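Local coordinates for protein LRIM1 (Anopheles gambiae, PDB 3O53) that forms a heterodimeric leucine-rich repeat complex with APL1C that regulates complement-like immunity in the mosquito, the present chain being the leucine-rich repeat domain of LRIM1, at residues V184-F190 and P208-S212; I49-A55 and L74-L79; A268-V272 and G292-C296; H105-I111 and Y126-I132. The contacts are given in a common frame with arbitrary orientation. Residue numbers count along the deposited sequence, not the author numbering.

Contact 1: residues V184-F190 and P208-S212; sequences VKGQVVF and PEFQS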
loop_
_atom_site.group_PDB
_atom_site.type_symbol
_atom_site.label_atom_id
_atom_site.label_comp_id
_atom_site.label_asym_id
_atom_site.label_seq_id
_atom_site.Cartn_x
_atom_site.Cartn_y
_atom_site.Cartn_z
ATOM N N VAL A 184 -11.991 -8.764 4.705
ATOM C CA VAL A 184 -10.925 -8.369 5.612
ATOM C C VAL A 184 -11.153 -9.082 6.939
ATOM O O VAL A 184 -12.284 -9.229 7.382
ATOM C CB VAL A 184 -10.914 -6.835 5.852
ATOM C CG1 VAL A 184 -9.861 -6.455 6.881
ATOM C CG2 VAL A 184 -10.671 -6.077 4.548
ATOM N N LYS A 185 -10.081 -9.521 7.577
ATOM C CA LYS A 185 -10.190 -10.089 8.904
ATOM C C LYS A 185 -8.906 -9.803 9.659
ATOM O O LYS A 185 -7.988 -9.214 9.107
ATOM C CB LYS A 185 -10.448 -11.597 8.828
ATOM C CG LYS A 185 -9.279 -12.412 8.314
ATOM C CD LYS A 185 -9.615 -13.897 8.330
ATOM C CE LYS A 185 -8.386 -14.758 8.059
ATOM N NZ LYS A 185 -8.680 -16.220 8.157
ATOM N N GLY A 186 -8.855 -10.217 10.920
ATOM C CA GLY A 186 -7.670 -10.043 11.739
ATOM C C GLY A 186 -7.852 -8.945 12.763
ATOM O O GLY A 186 -8.397 -7.883 12.463
ATOM N N GLN A 187 -7.402 -9.206 13.984
ATOM C CA GLN A 187 -7.429 -8.203 15.037
ATOM C C GLN A 187 -6.000 -7.852 15.396
ATOM O O GLN A 187 -5.294 -8.654 15.986
ATOM C CB GLN A 187 -8.141 -8.734 16.282
ATOM C CG GLN A 187 -9.528 -9.274 16.025
ATOM C CD GLN A 187 -10.506 -8.194 15.618
ATOM O OE1 GLN A 187 -10.245 -7.004 15.798
ATOM N NE2 GLN A 187 -11.643 -8.604 15.069
ATOM N N VAL A 188 -5.566 -6.659 15.023
ATOM C CA VAL A 188 -4.250 -6.195 15.412
ATOM C C VAL A 188 -4.372 -4.786 15.967
ATOM O O VAL A 188 -5.103 -3.956 15.430
ATOM C CB VAL A 188 -3.273 -6.215 14.220
ATOM C CG1 VAL A 188 -1.898 -5.711 14.640
ATOM C CG2 VAL A 188 -3.183 -7.626 13.648
ATOM N N VAL A 189 -3.675 -4.521 17.060
ATOM C CA VAL A 189 -3.603 -3.172 17.577
ATOM C C VAL A 189 -2.465 -2.442 16.870
ATOM O O VAL A 189 -1.295 -2.618 17.208
ATOM C CB VAL A 189 -3.399 -3.157 19.102
ATOM C CG1 VAL A 189 -3.312 -1.721 19.614
ATOM C CG2 VAL A 189 -4.538 -3.909 19.796
ATOM N N PHE A 190 -2.819 -1.643 15.868
ATOM C CA PHE A 190 -1.848 -0.808 15.164
ATOM C C PHE A 190 -1.706 0.504 15.922
ATOM O O PHE A 190 -2.408 1.479 15.644
ATOM C CB PHE A 190 -2.292 -0.555 13.717
ATOM C CG PHE A 190 -2.254 -1.785 12.847
ATOM C CD1 PHE A 190 -1.043 -2.319 12.427
ATOM C CD2 PHE A 190 -3.425 -2.413 12.458
ATOM C CE1 PHE A 190 -1.003 -3.463 11.627
ATOM C CE2 PHE A 190 -3.390 -3.548 11.661
ATOM C CZ PHE A 190 -2.174 -4.071 11.248
ATOM N N PRO A 208 -15.657 -6.508 12.675
ATOM C CA PRO A 208 -14.928 -6.281 13.935
ATOM C C PRO A 208 -13.430 -6.112 13.738
ATOM O O PRO A 208 -12.759 -5.526 14.580
ATOM C CB PRO A 208 -15.205 -7.556 14.744
ATOM C CG PRO A 208 -16.454 -8.106 14.161
ATOM C CD PRO A 208 -16.402 -7.779 12.699
ATOM N N GLU A 209 -12.920 -6.633 12.632
ATOM C CA GLU A 209 -11.521 -6.460 12.270
ATOM C C GLU A 209 -11.136 -4.978 12.242
ATOM O O GLU A 209 -9.970 -4.626 12.428
ATOM C CB GLU A 209 -11.258 -7.093 10.900
ATOM C CG GLU A 209 -12.072 -6.488 9.756
ATOM C CD GLU A 209 -13.447 -7.135 9.562
ATOM O OE1 GLU A 209 -13.852 -7.984 10.390
ATOM O OE2 GLU A 209 -14.118 -6.795 8.557
ATOM N N PHE A 210 -12.112 -4.105 12.016
ATOM C CA PHE A 210 -11.814 -2.685 11.878
ATOM C C PHE A 210 -11.541 -1.994 13.216
ATOM O O PHE A 210 -11.170 -0.823 13.254
ATOM C CB PHE A 210 -12.902 -1.981 11.057
ATOM C CG PHE A 210 -12.742 -2.202 9.575
ATOM C CD1 PHE A 210 -11.918 -1.375 8.819
ATOM C CD2 PHE A 210 -13.366 -3.272 8.950
ATOM C CE1 PHE A 210 -11.743 -1.592 7.447
ATOM C CE2 PHE A 210 -13.199 -3.497 7.585
ATOM C CZ PHE A 210 -12.379 -2.658 6.831
ATOM N N GLN A 211 -11.681 -2.720 14.315
ATOM C CA GLN A 211 -11.193 -2.187 15.580
ATOM C C GLN A 211 -9.670 -2.060 15.474
ATOM O O GLN A 211 -9.057 -1.259 16.176
ATOM C CB GLN A 211 -11.595 -3.064 16.768
ATOM C CG GLN A 211 -11.523 -2.329 18.117
ATOM C CD GLN A 211 -12.378 -1.057 18.157
ATOM O OE1 GLN A 211 -13.368 -0.937 17.440
ATOM N NE2 GLN A 211 -11.992 -0.105 19.008
ATOM N N SER A 212 -9.069 -2.837 14.571
ATOM C CA SER A 212 -7.641 -2.701 14.274
ATOM C C SER A 212 -7.296 -1.276 13.854
ATOM O O SER A 212 -6.158 -0.854 13.974
ATOM C CB SER A 212 -7.224 -3.655 13.155
ATOM O OG SER A 212 -7.339 -5.004 13.563
HETATM O O HOH W 1 -14.646 -7.467 5.866
HETATM O O HOH W 2 -5.750 1.792 15.327
#
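How neighbouring repeats of a solenoid are fastened where the chain turns is illustrated by S212, the residue with the largest area buried by the contact. V188 N donates a nearly straight hydrogen bond to S212 OG (2.8 Å), tying the run 184-190 to the 3-10 turn 208-212. Weak bonds link S212 OG to G186 O (3.3 Å) and, within its own turn, to E209 O (2.9 Å). S212 CA also lies 3.1 Å from V188 O, a CA-H...O contact, while S212 O meets the edge of the F190 ring, 3.5 Å from CD2.

E209 fills the other end of the interface. Its CB rests 3.4 Å from G186 O and its CG 3.6 Å from V184 CG1; OE2 is hydrogen-bonded to G207 N and takes a 2.8 Å bond from water 1, which V184 N reaches at 3.2 Å. G186 adopts backbone angles at which a CB would jam against the preceding carbonyl. Beyond it, Q187 folds its long side chain over P208. A strand end and its following loop thus pack on the 3-10 segment of the next coil, away from the main sheet, consistent with a leucine-rich repeat solenoid.

Contact 2: residues I49-A55 and L74-L79; sequences ISAADLA and LDLESL
S50 is the N-cap of helix 51-54 and forms a capping box with D53 (S50 N to D53 OD2 3.1 Å, D53 N to S50 OG 3.0 Å). L74 and D75 are extended, and L76 (phi/psi -123/28) leads into a type I turn, L76 to L79. CA atoms pair I49 with L74 at 7.4 Å and A51 with L76 at 5.1 Å. A51 CB is the peg that fills the hollow of the turn, 3.0 Å from S78 OG and 3.7 Å from D75 O. L54, L76 and L79, all mt, interlock beneath, L54 CD1 lying 3.7 Å from L79 CD1; I49 (tt) CG2 meets L74 (tp) CD1 at 3.8 Å. Water 3 bridges I49 O (2.8 Å) and D75 N (3.2 Å), water 4 A51 N (3.0 Å) and D75 O (2.5 Å). Such stacking of consecutive coils through their leucines, short helix against strand and turn, characterises the leucine-rich repeat solenoid. L54 and L76 touch L63 of strand 62-64; L74 and L76 bond through their backbones to strand 91-97.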
loop_
_atom_site.group_PDB
_atom_site.type_symbol
_atom_site.label_atom_id
_atom_site.label_comp_id
_atom_site.label_asym_id
_atom_site.label_seq_id
_atom_site.Cartn_x
_atom_site.Cartn_y
_atom_site.Cartn_z
ATOM N N ILE A 49 20.762 -5.903 -14.134
ATOM C CA ILE A 49 21.938 -5.545 -13.366
ATOM C C ILE A 49 22.076 -6.567 -12.259
ATOM O O ILE A 49 21.082 -7.007 -11.694
ATOM C CB ILE A 49 21.826 -4.123 -12.779
ATOM C CG1 ILE A 49 23.137 -3.722 -12.106
ATOM C CG2 ILE A 49 20.670 -4.042 -11.797
ATOM C CD1 ILE A 49 23.323 -2.216 -11.966
ATOM N N SER A 50 23.305 -6.955 -11.953
ATOM C CA SER A 50 23.530 -7.972 -10.943
ATOM C C SER A 50 24.137 -7.355 -9.698
ATOM O O SER A 50 24.863 -6.364 -9.770
ATOM C CB SER A 50 24.462 -9.055 -11.478
ATOM O OG SER A 50 25.805 -8.616 -11.443
ATOM N N ALA A 51 23.834 -7.949 -8.554
ATOM C CA ALA A 51 24.475 -7.570 -7.309
ATOM C C ALA A 51 25.996 -7.630 -7.466
ATOM O O ALA A 51 26.706 -6.774 -6.956
ATOM C CB ALA A 51 24.019 -8.489 -6.185
ATOM N N ALA A 52 26.488 -8.638 -8.183
ATOM C CA ALA A 52 27.933 -8.815 -8.363
ATOM C C ALA A 52 28.567 -7.588 -9.004
ATOM O O ALA A 52 29.662 -7.179 -8.629
ATOM C CB ALA A 52 28.217 -10.063 -9.209
ATOM N N ASP A 53 27.869 -7.000 -9.970
ATOM C CA ASP A 53 28.323 -5.771 -10.618
ATOM C C ASP A 53 28.490 -4.653 -9.600
ATOM O O ASP A 53 29.377 -3.806 -9.721
ATOM C CB ASP A 53 27.305 -5.311 -11.663
ATOM C CG ASP A 53 26.992 -6.376 -12.693
ATOM O OD1 ASP A 53 27.789 -7.328 -12.832
ATOM O OD2 ASP A 53 25.946 -6.257 -13.364
ATOM N N LEU A 54 27.618 -4.641 -8.601
ATOM C CA LEU A 54 27.582 -3.541 -7.646
ATOM C C LEU A 54 28.325 -3.877 -6.357
ATOM O O LEU A 54 28.504 -3.017 -5.497
ATOM C CB LEU A 54 26.128 -3.181 -7.339
ATOM C CG LEU A 54 25.343 -2.771 -8.585
ATOM C CD1 LEU A 54 23.857 -2.725 -8.301
ATOM C CD2 LEU A 54 25.840 -1.429 -9.101
ATOM N N ALA A 55 28.767 -5.125 -6.233
ATOM C CA ALA A 55 29.410 -5.591 -5.010
ATOM C C ALA A 55 30.575 -4.705 -4.549
ATOM O O ALA A 55 30.733 -4.472 -3.356
ATOM C CB ALA A 55 29.879 -7.029 -5.180
ATOM N N LEU A 74 15.018 -8.968 -10.020
ATOM C CA LEU A 74 16.035 -8.010 -9.601
ATOM C C LEU A 74 16.477 -8.393 -8.195
ATOM O O LEU A 74 15.757 -8.152 -7.216
ATOM C CB LEU A 74 15.486 -6.570 -9.603
ATOM C CG LEU A 74 16.489 -5.534 -9.078
ATOM C CD1 LEU A 74 17.775 -5.599 -9.894
ATOM C CD2 LEU A 74 15.918 -4.116 -9.085
ATOM N N ASP A 75 17.651 -9.007 -8.094
ATOM C CA ASP A 75 18.116 -9.551 -6.827
ATOM C C ASP A 75 19.301 -8.752 -6.328
ATOM O O ASP A 75 20.412 -8.887 -6.824
ATOM C CB ASP A 75 18.506 -11.030 -6.969
ATOM C CG ASP A 75 18.845 -11.678 -5.632
ATOM O OD1 ASP A 75 19.099 -10.947 -4.644
ATOM O OD2 ASP A 75 18.864 -12.923 -5.568
ATOM N N LEU A 76 19.049 -7.903 -5.342
ATOM C CA LEU A 76 20.093 -7.067 -4.767
ATOM C C LEU A 76 20.195 -7.317 -3.275
ATOM O O LEU A 76 20.590 -6.434 -2.515
ATOM C CB LEU A 76 19.777 -5.601 -5.014
ATOM C CG LEU A 76 19.592 -5.253 -6.487
ATOM C CD1 LEU A 76 19.287 -3.767 -6.617
ATOM C CD2 LEU A 76 20.837 -5.632 -7.285
ATOM N N GLU A 77 19.828 -8.525 -2.865
ATOM C CA GLU A 77 19.797 -8.885 -1.456
ATOM C C GLU A 77 21.191 -8.780 -0.841
ATOM O O GLU A 77 21.332 -8.509 0.355
ATOM C CB GLU A 77 19.264 -10.311 -1.300
ATOM C CG GLU A 77 19.045 -10.742 0.139
ATOM C CD GLU A 77 18.392 -12.111 0.246
ATOM O OE1 GLU A 77 17.386 -12.355 -0.458
ATOM O OE2 GLU A 77 18.882 -12.941 1.041
ATOM N N SER A 78 22.213 -8.984 -1.668
ATOM C CA SER A 78 23.589 -9.033 -1.182
ATOM C C SER A 78 24.240 -7.658 -1.099
ATOM O O SER A 78 25.394 -7.549 -0.691
ATOM C CB SER A 78 24.442 -9.947 -2.064
ATOM O OG SER A 78 24.612 -9.385 -3.351
ATOM N N LEU A 79 23.519 -6.612 -1.496
ATOM C CA LEU A 79 24.005 -5.249 -1.290
ATOM C C LEU A 79 23.632 -4.823 0.126
ATOM O O LEU A 79 22.565 -4.258 0.371
ATOM C CB LEU A 79 23.441 -4.291 -2.340
ATOM C CG LEU A 79 23.768 -4.669 -3.791
ATOM C CD1 LEU A 79 23.303 -3.578 -4.743
ATOM C CD2 LEU A 79 25.267 -4.937 -3.969
HETATM O O HOH W 3 19.337 -9.009 -10.852
HETATM O O HOH W 4 21.925 -10.230 -8.328
#

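Contact 3: residues A268-V272 and G292-C296; sequences AKQTV and GAYCC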
loop_
_atom_site.group_PDB
_atom_site.type_symbol
_atom_site.label_atom_id
_atom_site.label_comp_id
_atom_site.label_asym_id
_atom_site.label_seq_id
_atom_site.Cartn_x
_atom_site.Cartn_y
_atom_site.Cartn_z
ATOM N N ALA A 268 -18.245 12.230 9.556
ATOM C CA ALA A 268 -18.712 11.746 8.260
ATOM C C ALA A 268 -19.344 12.884 7.466
ATOM O O ALA A 268 -19.073 13.056 6.280
ATOM C CB ALA A 268 -19.723 10.636 8.450
ATOM N N LYS A 269 -20.209 13.655 8.114
ATOM C CA LYS A 269 -20.842 14.774 7.433
ATOM C C LYS A 269 -19.802 15.798 6.984
ATOM O O LYS A 269 -19.828 16.256 5.847
ATOM C CB LYS A 269 -21.881 15.441 8.333
ATOM C CG LYS A 269 -22.504 16.685 7.726
ATOM C CD LYS A 269 -23.195 17.530 8.791
ATOM C CE LYS A 269 -22.198 18.074 9.813
ATOM N NZ LYS A 269 -22.859 18.834 10.911
ATOM N N GLN A 270 -18.897 16.171 7.880
ATOM C CA GLN A 270 -17.867 17.152 7.545
ATOM C C GLN A 270 -16.997 16.661 6.398
ATOM O O GLN A 270 -16.581 17.435 5.534
ATOM C CB GLN A 270 -16.982 17.445 8.759
ATOM C CG GLN A 270 -17.662 18.292 9.817
ATOM C CD GLN A 270 -16.836 18.418 11.078
ATOM O OE1 GLN A 270 -16.080 17.514 11.433
ATOM N NE2 GLN A 270 -16.979 19.542 11.766
ATOM N N THR A 271 -16.702 15.369 6.405
ATOM C CA THR A 271 -15.881 14.772 5.360
ATOM C C THR A 271 -16.557 14.898 4.002
ATOM O O THR A 271 -15.920 15.298 3.027
ATOM C CB THR A 271 -15.583 13.286 5.662
ATOM O OG1 THR A 271 -14.781 13.198 6.843
ATOM C CG2 THR A 271 -14.805 12.635 4.499
ATOM N N VAL A 272 -17.848 14.577 3.937
ATOM C CA VAL A 272 -18.589 14.710 2.680
ATOM C C VAL A 272 -18.646 16.184 2.253
ATOM O O VAL A 272 -18.416 16.508 1.090
ATOM C CB VAL A 272 -20.015 14.138 2.783
ATOM C CG1 VAL A 272 -20.772 14.378 1.491
ATOM C CG2 VAL A 272 -19.973 12.639 3.112
ATOM N N GLY A 292 -27.891 10.208 8.343
ATOM C CA GLY A 292 -26.784 11.130 8.348
ATOM C C GLY A 292 -26.391 11.370 6.908
ATOM O O GLY A 292 -27.236 11.438 6.016
ATOM N N ALA A 293 -25.096 11.449 6.666
ATOM C CA ALA A 293 -24.611 11.835 5.356
ATOM C C ALA A 293 -24.751 10.731 4.302
ATOM O O ALA A 293 -24.646 11.006 3.112
ATOM C CB ALA A 293 -23.165 12.288 5.458
ATOM N N TYR A 294 -24.993 9.493 4.709
ATOM C CA TYR A 294 -24.950 8.402 3.735
ATOM C C TYR A 294 -26.321 7.895 3.277
ATOM O O TYR A 294 -27.259 7.829 4.054
ATOM C CB TYR A 294 -24.126 7.254 4.291
ATOM C CG TYR A 294 -22.710 7.657 4.627
ATOM C CD1 TYR A 294 -21.882 8.258 3.680
ATOM C CD2 TYR A 294 -22.196 7.423 5.891
ATOM C CE1 TYR A 294 -20.575 8.624 4.002
ATOM C CE2 TYR A 294 -20.909 7.771 6.214
ATOM C CZ TYR A 294 -20.105 8.367 5.278
ATOM O OH TYR A 294 -18.819 8.690 5.648
ATOM N N CYS A 295 -26.417 7.556 1.998
ATOM C CA CYS A 295 -27.611 6.941 1.451
ATOM C C CYS A 295 -27.823 5.621 2.155
ATOM O O CYS A 295 -26.872 4.998 2.613
ATOM C CB CYS A 295 -27.453 6.692 -0.051
ATOM S SG CYS A 295 -27.145 8.210 -1.007
ATOM N N CYS A 296 -29.068 5.185 2.241
ATOM C CA CYS A 296 -29.336 3.875 2.801
ATOM C C CYS A 296 -30.706 3.373 2.369
ATOM O O CYS A 296 -31.562 4.157 1.975
ATOM C CB CYS A 296 -29.228 3.914 4.324
ATOM S SG CYS A 296 -30.420 4.994 5.131
HETATM O O HOH W 5 -18.110 10.904 4.731
#
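Where a helix packs on a hairpin, the rotamer of one aromatic residue can decide the fit, and Y294 is such a case. With chi1 in the m well and chi2 at -55°, its ring is carried back to helix 262-276, where it meets A268 and V272 obliquely. A268 CB lies 3.8 Å from Y294 CE2 and 3.5 Å from Y294 OH; V272, in the t rotamer, sets CG2 4.2 Å from Y294 CE1 and 4.0 Å from A293 CB. The small A293 side chain points at the helix, its CB within 3.9 Å of K269 CA. No direct hydrogen bond crosses; instead Y294 OH donates to water 5 (2.5 Å), which in turn donates to A268 O (2.8 Å), and the same hydroxyl is hydrogen-bonded to L244 N.

G292, with positive phi, lies in the turn between strands 289-291 and 294-296. Beyond Y294, C295 (m) and C296 (p) are out of reach of the helix segment, disulfide-bonded to C283 and C251, as in cysteine-rich C-terminal caps of extracellular leucine-rich repeats. The Y294 ring thus lies among helix 262-276, L254 and F258 of helix 251-259, and F242 of the last strand of the repeat sheet.

Contact 4: residues H105-I111 and Y126-I132; sequences HAANNNI and YLANNKI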
loop_
_atom_site.group_PDB
_atom_site.type_symbol
_atom_site.label_atom_id
_atom_site.label_comp_id
_atom_site.label_asym_id
_atom_site.label_seq_id
_atom_site.Cartn_x
_atom_site.Cartn_y
_atom_site.Cartn_z
ATOM N N HIS A 105 11.261 2.247 -3.474
ATOM C CA HIS A 105 10.367 2.767 -4.491
ATOM C C HIS A 105 10.334 1.782 -5.634
ATOM O O HIS A 105 11.336 1.587 -6.311
ATOM C CB HIS A 105 10.884 4.106 -5.007
ATOM C CG HIS A 105 10.660 5.241 -4.061
ATOM N ND1 HIS A 105 9.429 5.841 -3.901
ATOM C CD2 HIS A 105 11.506 5.882 -3.223
ATOM C CE1 HIS A 105 9.528 6.805 -3.004
ATOM N NE2 HIS A 105 10.776 6.851 -2.577
ATOM N N ALA A 106 9.191 1.158 -5.862
ATOM C CA ALA A 106 9.101 0.150 -6.913
ATOM C C ALA A 106 7.711 0.137 -7.528
ATOM O O ALA A 106 7.155 -0.920 -7.810
ATOM C CB ALA A 106 9.465 -1.224 -6.368
ATOM N N ALA A 107 7.159 1.326 -7.730
ATOM C CA ALA A 107 5.865 1.473 -8.371
ATOM C C ALA A 107 6.002 1.217 -9.866
ATOM O O ALA A 107 7.083 1.383 -10.438
ATOM C CB ALA A 107 5.307 2.897 -8.114
ATOM N N ASN A 108 4.905 0.815 -10.496
ATOM C CA ASN A 108 4.864 0.693 -11.948
ATOM C C ASN A 108 5.843 -0.339 -12.476
ATOM O O ASN A 108 6.605 -0.082 -13.405
ATOM C CB ASN A 108 5.118 2.055 -12.596
ATOM C CG ASN A 108 4.183 3.116 -12.064
ATOM O OD1 ASN A 108 3.094 2.806 -11.586
ATOM N ND2 ASN A 108 4.598 4.368 -12.132
ATOM N N ASN A 109 5.811 -1.517 -11.868
ATOM C CA ASN A 109 6.542 -2.659 -12.387
ATOM C C ASN A 109 5.565 -3.810 -12.675
ATOM O O ASN A 109 4.379 -3.563 -12.856
ATOM C CB ASN A 109 7.643 -3.061 -11.406
ATOM C CG ASN A 109 8.894 -2.219 -11.575
ATOM O OD1 ASN A 109 9.825 -2.620 -12.263
ATOM N ND2 ASN A 109 8.920 -1.044 -10.951
ATOM N N ASN A 110 6.070 -5.042 -12.759
ATOM C CA ASN A 110 5.226 -6.238 -12.897
ATOM C C ASN A 110 5.287 -7.095 -11.628
ATOM O O ASN A 110 5.138 -8.317 -11.696
ATOM C CB ASN A 110 5.709 -7.139 -14.049
ATOM C CG ASN A 110 5.634 -6.477 -15.411
ATOM O OD1 ASN A 110 5.372 -5.278 -15.526
ATOM N ND2 ASN A 110 5.880 -7.273 -16.461
ATOM N N ILE A 111 5.518 -6.469 -10.481
ATOM C CA ILE A 111 5.952 -7.213 -9.301
ATOM C C ILE A 111 4.868 -8.104 -8.706
ATOM O O ILE A 111 3.760 -7.656 -8.434
ATOM C CB ILE A 111 6.497 -6.267 -8.210
ATOM C CG1 ILE A 111 7.870 -5.724 -8.622
ATOM C CG2 ILE A 111 6.584 -6.991 -6.862
ATOM C CD1 ILE A 111 8.328 -4.525 -7.798
ATOM N N TYR A 126 6.892 1.395 -1.366
ATOM C CA TYR A 126 6.020 1.968 -2.378
ATOM C C TYR A 126 5.863 0.984 -3.524
ATOM O O TYR A 126 6.760 0.849 -4.337
ATOM C CB TYR A 126 6.622 3.274 -2.910
ATOM C CG TYR A 126 6.755 4.351 -1.862
ATOM C CD1 TYR A 126 5.765 5.305 -1.698
ATOM C CD2 TYR A 126 7.868 4.414 -1.030
ATOM C CE1 TYR A 126 5.876 6.303 -0.739
ATOM C CE2 TYR A 126 7.988 5.416 -0.062
ATOM C CZ TYR A 126 6.986 6.349 0.074
ATOM O OH TYR A 126 7.083 7.341 1.028
ATOM N N LEU A 127 4.716 0.312 -3.592
ATOM C CA LEU A 127 4.493 -0.723 -4.591
ATOM C C LEU A 127 3.221 -0.498 -5.415
ATOM O O LEU A 127 2.602 -1.457 -5.882
ATOM C CB LEU A 127 4.402 -2.092 -3.901
ATOM C CG LEU A 127 5.725 -2.659 -3.372
ATOM C CD1 LEU A 127 5.463 -3.844 -2.422
ATOM C CD2 LEU A 127 6.623 -3.072 -4.535
ATOM N N ALA A 128 2.817 0.750 -5.594
ATOM C CA ALA A 128 1.610 1.023 -6.364
ATOM C C ALA A 128 1.754 0.421 -7.760
ATOM O O ALA A 128 2.839 0.402 -8.320
ATOM C CB ALA A 128 1.357 2.509 -6.470
ATOM N N ASN A 129 0.647 -0.077 -8.304
ATOM C CA ASN A 129 0.571 -0.452 -9.713
ATOM C C ASN A 129 1.523 -1.584 -10.063
ATOM O O ASN A 129 2.444 -1.411 -10.859
ATOM C CB ASN A 129 0.857 0.757 -10.613
ATOM C CG ASN A 129 0.402 0.524 -12.042
ATOM O OD1 ASN A 129 -0.443 -0.332 -12.290
ATOM N ND2 ASN A 129 0.954 1.280 -12.982
ATOM N N ASN A 130 1.299 -2.734 -9.442
ATOM C CA ASN A 130 2.085 -3.917 -9.693
ATOM C C ASN A 130 1.127 -5.110 -9.840
ATOM O O ASN A 130 -0.042 -4.915 -10.151
ATOM C CB ASN A 130 3.099 -4.112 -8.568
ATOM C CG ASN A 130 4.360 -3.294 -8.782
ATOM O OD1 ASN A 130 5.119 -3.549 -9.708
ATOM N ND2 ASN A 130 4.579 -2.295 -7.927
ATOM N N LYS A 131 1.615 -6.327 -9.620
ATOM C CA LYS A 131 0.788 -7.524 -9.778
ATOM C C LYS A 131 0.681 -8.319 -8.479
ATOM O O LYS A 131 0.627 -9.539 -8.495
ATOM C CB LYS A 131 1.365 -8.428 -10.873
ATOM C CG LYS A 131 1.702 -7.705 -12.164
ATOM C CD LYS A 131 0.465 -7.181 -12.861
ATOM C CE LYS A 131 -0.154 -8.222 -13.775
ATOM N NZ LYS A 131 -1.236 -7.637 -14.618
ATOM N N ILE A 132 0.655 -7.620 -7.355
ATOM C CA ILE A 132 0.552 -8.272 -6.064
ATOM C C ILE A 132 -0.885 -8.765 -5.877
ATOM O O ILE A 132 -1.837 -8.012 -6.066
ATOM C CB ILE A 132 0.982 -7.291 -4.938
ATOM C CG1 ILE A 132 2.493 -7.039 -5.051
ATOM C CG2 ILE A 132 0.639 -7.846 -3.545
ATOM C CD1 ILE A 132 2.980 -5.847 -4.260
HETATM O O HOH W 6 3.053 -1.275 -13.675
#
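One asparagine side chain can replace the backbone pairing lost when a strand bends into a loop. N130 ND2 donates to A106 O (2.9 Å) and to L127 O within its own segment (3.0 Å), while N130 OD1 accepts from I111 N (3.0 Å) and, weakly, from N109 N (3.0 Å). Backbone bonds flank it: A106 N to Y126 O (2.9 Å), N108 N to A128 O (3.0 Å) and K131 N to I111 O (2.8 Å). Outside these, N129 ND2 donates to N108 OD1 (3.0 Å), while N108 ND2 is hydrogen-bonded to N89 OD1. H105 and Y126 form a parallel bridge, and their rings make an offset stack, centroids 4.4 Å apart and planes at 14°. Toward the interior, L127 CD2 packs on A106 CB (3.9 Å) and I111 CD1 (4.0 Å). The pattern repeats on both sides: N109 bonds to L87 O and V92 N, and N154 to L127 O and I132 N. Such a row of consensus asparagines, each binding the preceding coil, is a hallmark of the leucine-rich repeat.

The four contacts follow one another along the solenoid in the order 2, 4, 1, 3, with centres 20 Å, 25 Å and 23 Å apart; none touches another, and contacts 2 and 3, at the extremes, have centres 51 Å apart. Contacts 2, 4 and 1 each join one coil to the next, by three means: apolar pegs, an asparagine network and a serine-held turn. Contact 3 differs, belonging to the disulfide-linked cap beyond the last coil. The N-linked glycan of N64 is a landmark: a sugar lies about 4 Å from the H105 side chain of contact 4, and one about 13 Å from the L76 side chain of contact 2.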